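Local coordinates for putative alcohol dehydrogenase (Sinorhizobium meliloti, PDB 4J6F), which is probably a zinc-binding alcohol dehydrogenase of the medium-chain type, oxidising alcohols with a nicotinamide cofactor, at residues A[149-154]-A[328-333]. Residues are numbered along the deposited sequence; the frame is centred on the assembly and turned at random.
Sequences ADIDYM and SSQGSR
Asp152, whose backbone oxygen meets Gln330, has its carboxylate OD1 gripped twice: by the backbone N of Tyr153 at 2.8 Å, which comes in on the anti side and tilted out of the carboxylate plane, and by His156 ND1. OD2 is taken by Thr103 OG1, so both carboxylate oxygens are engaged. Gln330 reaches across from the other segment. Its chain is extended beyond CG (chi2 -176°), which carries the amide to short strand 152-153. There Gln330 NE2 makes a long, weak but fairly straight hydrogen bond to Asp152 O, 3.5 Å at 163°. The other branch of the amide, Gln330 OE1, lies 3.4 Å from Tyr153 CD2, oblique to the ring, with ring and amide planes 70° apart; OE1 also binds a glycerol. Ile151 meets the glutamine from the opposite direction: Ile151 CD1 rests 3.8 Å from Gln330 CD and equally near Ser329 O. With an alanine at Gln330, Asp152 O would probably lose this donor and a gap would open beside Ile151 CD1 and the Tyr153 ring. Tyr153 OH is held by Thr76 OG1, while Ser329 bonds through OG to Tyr319 O and through its own carbonyl to Gln322 NE2, both of the second subunit. The contact thus joins the GroES-like part to the loop leaving 324-327, the outermost strand, within this chain, of the parallel Rossmann-type sheet, an interdomain junction consistent with the medium-chain dehydrogenase fold, and the glycerol may mark a pocket there.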
ATOM      1  N   ALA A 149      -7.203  14.948  -3.170  1.00 34.52           N
ATOM      2  CA  ALA A 149      -6.470  15.466  -2.009  1.00 32.06           C
ATOM      3  C   ALA A 149      -7.280  16.421  -1.111  1.00 33.88           C
ATOM      4  O   ALA A 149      -7.013  16.492   0.087  1.00 34.37           O
ATOM      5  CB  ALA A 149      -5.172  16.118  -2.452  1.00 28.25           C
ATOM      6  N   ASP A 150      -8.252  17.141  -1.678  1.00 34.08           N
ATOM      7  CA  ASP A 150      -8.956  18.201  -0.939  1.00 35.14           C
ATOM      8  C   ASP A 150     -10.454  17.955  -0.826  1.00 31.84           C
ATOM      9  O   ASP A 150     -11.197  18.865  -0.465  1.00 32.37           O
ATOM     10  CB  ASP A 150      -8.725  19.576  -1.579  1.00 41.84           C
ATOM     11  CG  ASP A 150      -7.258  20.004  -1.570  1.00 54.20           C
ATOM     12  OD1 ASP A 150      -6.542  19.712  -0.586  1.00 58.79           O
ATOM     13  OD2 ASP A 150      -6.820  20.649  -2.552  1.00 58.07           O
ATOM     14  N   ILE A 151     -10.891  16.736  -1.127  1.00 28.53           N
ATOM     15  CA  ILE A 151     -12.310  16.417  -1.154  1.00 28.73           C
ATOM     16  C   ILE A 151     -13.020  16.695   0.166  1.00 33.40           C
ATOM     17  O   ILE A 151     -12.406  16.682   1.238  1.00 36.32           O
ATOM     18  CB  ILE A 151     -12.577  14.950  -1.512  1.00 28.17           C
ATOM     19  CG1 ILE A 151     -11.748  14.029  -0.618  1.00 28.55           C
ATOM     20  CG2 ILE A 151     -12.322  14.708  -2.991  1.00 29.29           C
ATOM     21  CD1 ILE A 151     -12.138  12.573  -0.712  1.00 30.32           C
ATOM     22  N   ASP A 152     -14.322  16.957   0.048  1.00 32.43           N
ATOM     23  CA  ASP A 152     -15.245  17.069   1.158  1.00 30.57           C
ATOM     24  C   ASP A 152     -16.549  16.432   0.659  1.00 29.88           C
ATOM     25  O   ASP A 152     -16.588  15.904  -0.468  1.00 28.75           O
ATOM     26  CB  ASP A 152     -15.436  18.544   1.494  1.00 32.47           C
ATOM     27  CG  ASP A 152     -15.858  18.780   2.940  1.00 32.39           C
ATOM     28  OD1 ASP A 152     -16.378  17.839   3.594  1.00 31.02           O
ATOM     29  OD2 ASP A 152     -15.678  19.933   3.405  1.00 31.36           O
ATOM     30  N   TYR A 153     -17.609  16.452   1.469  1.00 29.71           N
ATOM     31  CA  TYR A 153     -18.918  15.979   0.981  1.00 29.46           C
ATOM     32  C   TYR A 153     -20.116  16.639   1.617  1.00 32.61           C
ATOM     33  O   TYR A 153     -20.052  17.136   2.739  1.00 36.08           O
ATOM     34  CB  TYR A 153     -19.063  14.458   1.094  1.00 27.66           C
ATOM     35  CG  TYR A 153     -19.218  13.910   2.492  1.00 27.63           C
ATOM     36  CD1 TYR A 153     -20.455  13.892   3.127  1.00 28.37           C
ATOM     37  CD2 TYR A 153     -18.127  13.377   3.179  1.00 28.01           C
ATOM     38  CE1 TYR A 153     -20.599  13.371   4.417  1.00 28.66           C
ATOM     39  CE2 TYR A 153     -18.259  12.860   4.467  1.00 27.50           C
ATOM     40  CZ  TYR A 153     -19.494  12.851   5.081  1.00 27.25           C
ATOM     41  OH  TYR A 153     -19.629  12.322   6.344  1.00 26.27           O
HETATM   42  N   MSE A 154     -21.219  16.609   0.881  1.00 34.07           N
HETATM   43  CA  MSE A 154     -22.504  17.118   1.354  1.00 34.59           C
HETATM   44  C   MSE A 154     -23.013  16.235   2.448  1.00 30.05           C
HETATM   45  O   MSE A 154     -23.107  15.024   2.288  1.00 28.39           O
HETATM   46  CB  MSE A 154     -23.457  17.151   0.173  1.00 37.75           C
HETATM   47  CG  MSE A 154     -22.627  17.651  -0.989  1.00 45.64           C
HETATM   48 SE   MSE A 154     -23.664  18.826  -2.155  1.00 53.42          SE
HETATM   49  CE  MSE A 154     -22.764  18.352  -3.837  1.00 49.44           C
ATOM     50  N   SER A 328      -8.339   4.495   0.595  1.00 27.73           N
ATOM     51  CA  SER A 328      -9.117   5.262  -0.373  1.00 29.81           C
ATOM     52  C   SER A 328     -10.421   5.814   0.242  1.00 34.84           C
ATOM     53  O   SER A 328     -11.044   5.137   1.055  1.00 37.27           O
ATOM     54  CB  SER A 328      -9.390   4.341  -1.566  1.00 30.42           C
ATOM     55  OG  SER A 328     -10.601   4.627  -2.227  1.00 33.13           O
ATOM     56  N   SER A 329     -10.808   7.049  -0.111  1.00 36.54           N
ATOM     57  CA  SER A 329     -12.131   7.619   0.266  1.00 34.99           C
ATOM     58  C   SER A 329     -12.818   8.214  -0.935  1.00 34.83           C
ATOM     59  O   SER A 329     -12.177   8.891  -1.748  1.00 35.74           O
ATOM     60  CB  SER A 329     -12.036   8.748   1.288  1.00 34.66           C
ATOM     61  OG  SER A 329     -11.009   8.517   2.209  1.00 41.11           O
ATOM     62  N   GLN A 330     -14.116   7.970  -1.041  1.00 32.90           N
ATOM     63  CA  GLN A 330     -14.968   8.540  -2.071  1.00 31.09           C
ATOM     64  C   GLN A 330     -14.465   8.199  -3.454  1.00 32.07           C
ATOM     65  O   GLN A 330     -14.057   7.081  -3.685  1.00 36.05           O
ATOM     66  CB  GLN A 330     -15.102  10.042  -1.871  1.00 30.10           C
ATOM     67  CG  GLN A 330     -15.623  10.402  -0.494  1.00 31.10           C
ATOM     68  CD  GLN A 330     -15.850  11.880  -0.308  1.00 35.75           C
ATOM     69  OE1 GLN A 330     -15.988  12.356   0.804  1.00 41.17           O
ATOM     70  NE2 GLN A 330     -15.895  12.609  -1.395  1.00 36.77           N
ATOM     71  N   GLY A 331     -14.452   9.154  -4.370  1.00 28.88           N
ATOM     72  CA  GLY A 331     -13.992   8.815  -5.709  1.00 28.02           C
ATOM     73  C   GLY A 331     -13.906  10.012  -6.620  1.00 29.02           C
ATOM     74  O   GLY A 331     -14.224  11.123  -6.225  1.00 30.86           O
ATOM     75  N   SER A 332     -13.469   9.790  -7.847  1.00 28.92           N
ATOM     76  CA  SER A 332     -13.278  10.886  -8.781  1.00 29.87           C
ATOM     77  C   SER A 332     -14.530  11.091  -9.632  1.00 32.08           C
ATOM     78  O   SER A 332     -15.406  10.231  -9.682  1.00 32.54           O
ATOM     79  CB  SER A 332     -12.099  10.571  -9.681  1.00 28.45           C
ATOM     80  OG  SER A 332     -12.495   9.613 -10.641  1.00 28.36           O
ATOM     81  N   ARG A 333     -14.597  12.230 -10.315  1.00 33.09           N
ATOM     82  CA  ARG A 333     -15.675  12.491 -11.271  1.00 30.64           C
ATOM     83  C   ARG A 333     -15.867  11.369 -12.286  1.00 30.77           C
ATOM     84  O   ARG A 333     -16.997  11.006 -12.591  1.00 31.65           O
ATOM     85  CB  ARG A 333     -15.451  13.813 -12.001  1.00 28.02           C
ATOM     86  CG  ARG A 333     -15.529  15.022 -11.098  1.00 27.26           C
ATOM     87  CD  ARG A 333     -15.303  16.286 -11.899  1.00 29.25           C
ATOM     88  NE  ARG A 333     -14.236  17.052 -11.281  1.00 31.18           N
ATOM     89  CZ  ARG A 333     -14.421  18.152 -10.573  1.00 32.12           C
ATOM     90  NH1 ARG A 333     -13.381  18.766 -10.036  1.00 32.00           N
ATOM     91  NH2 ARG A 333     -15.641  18.645 -10.426  1.00 33.22           N
TER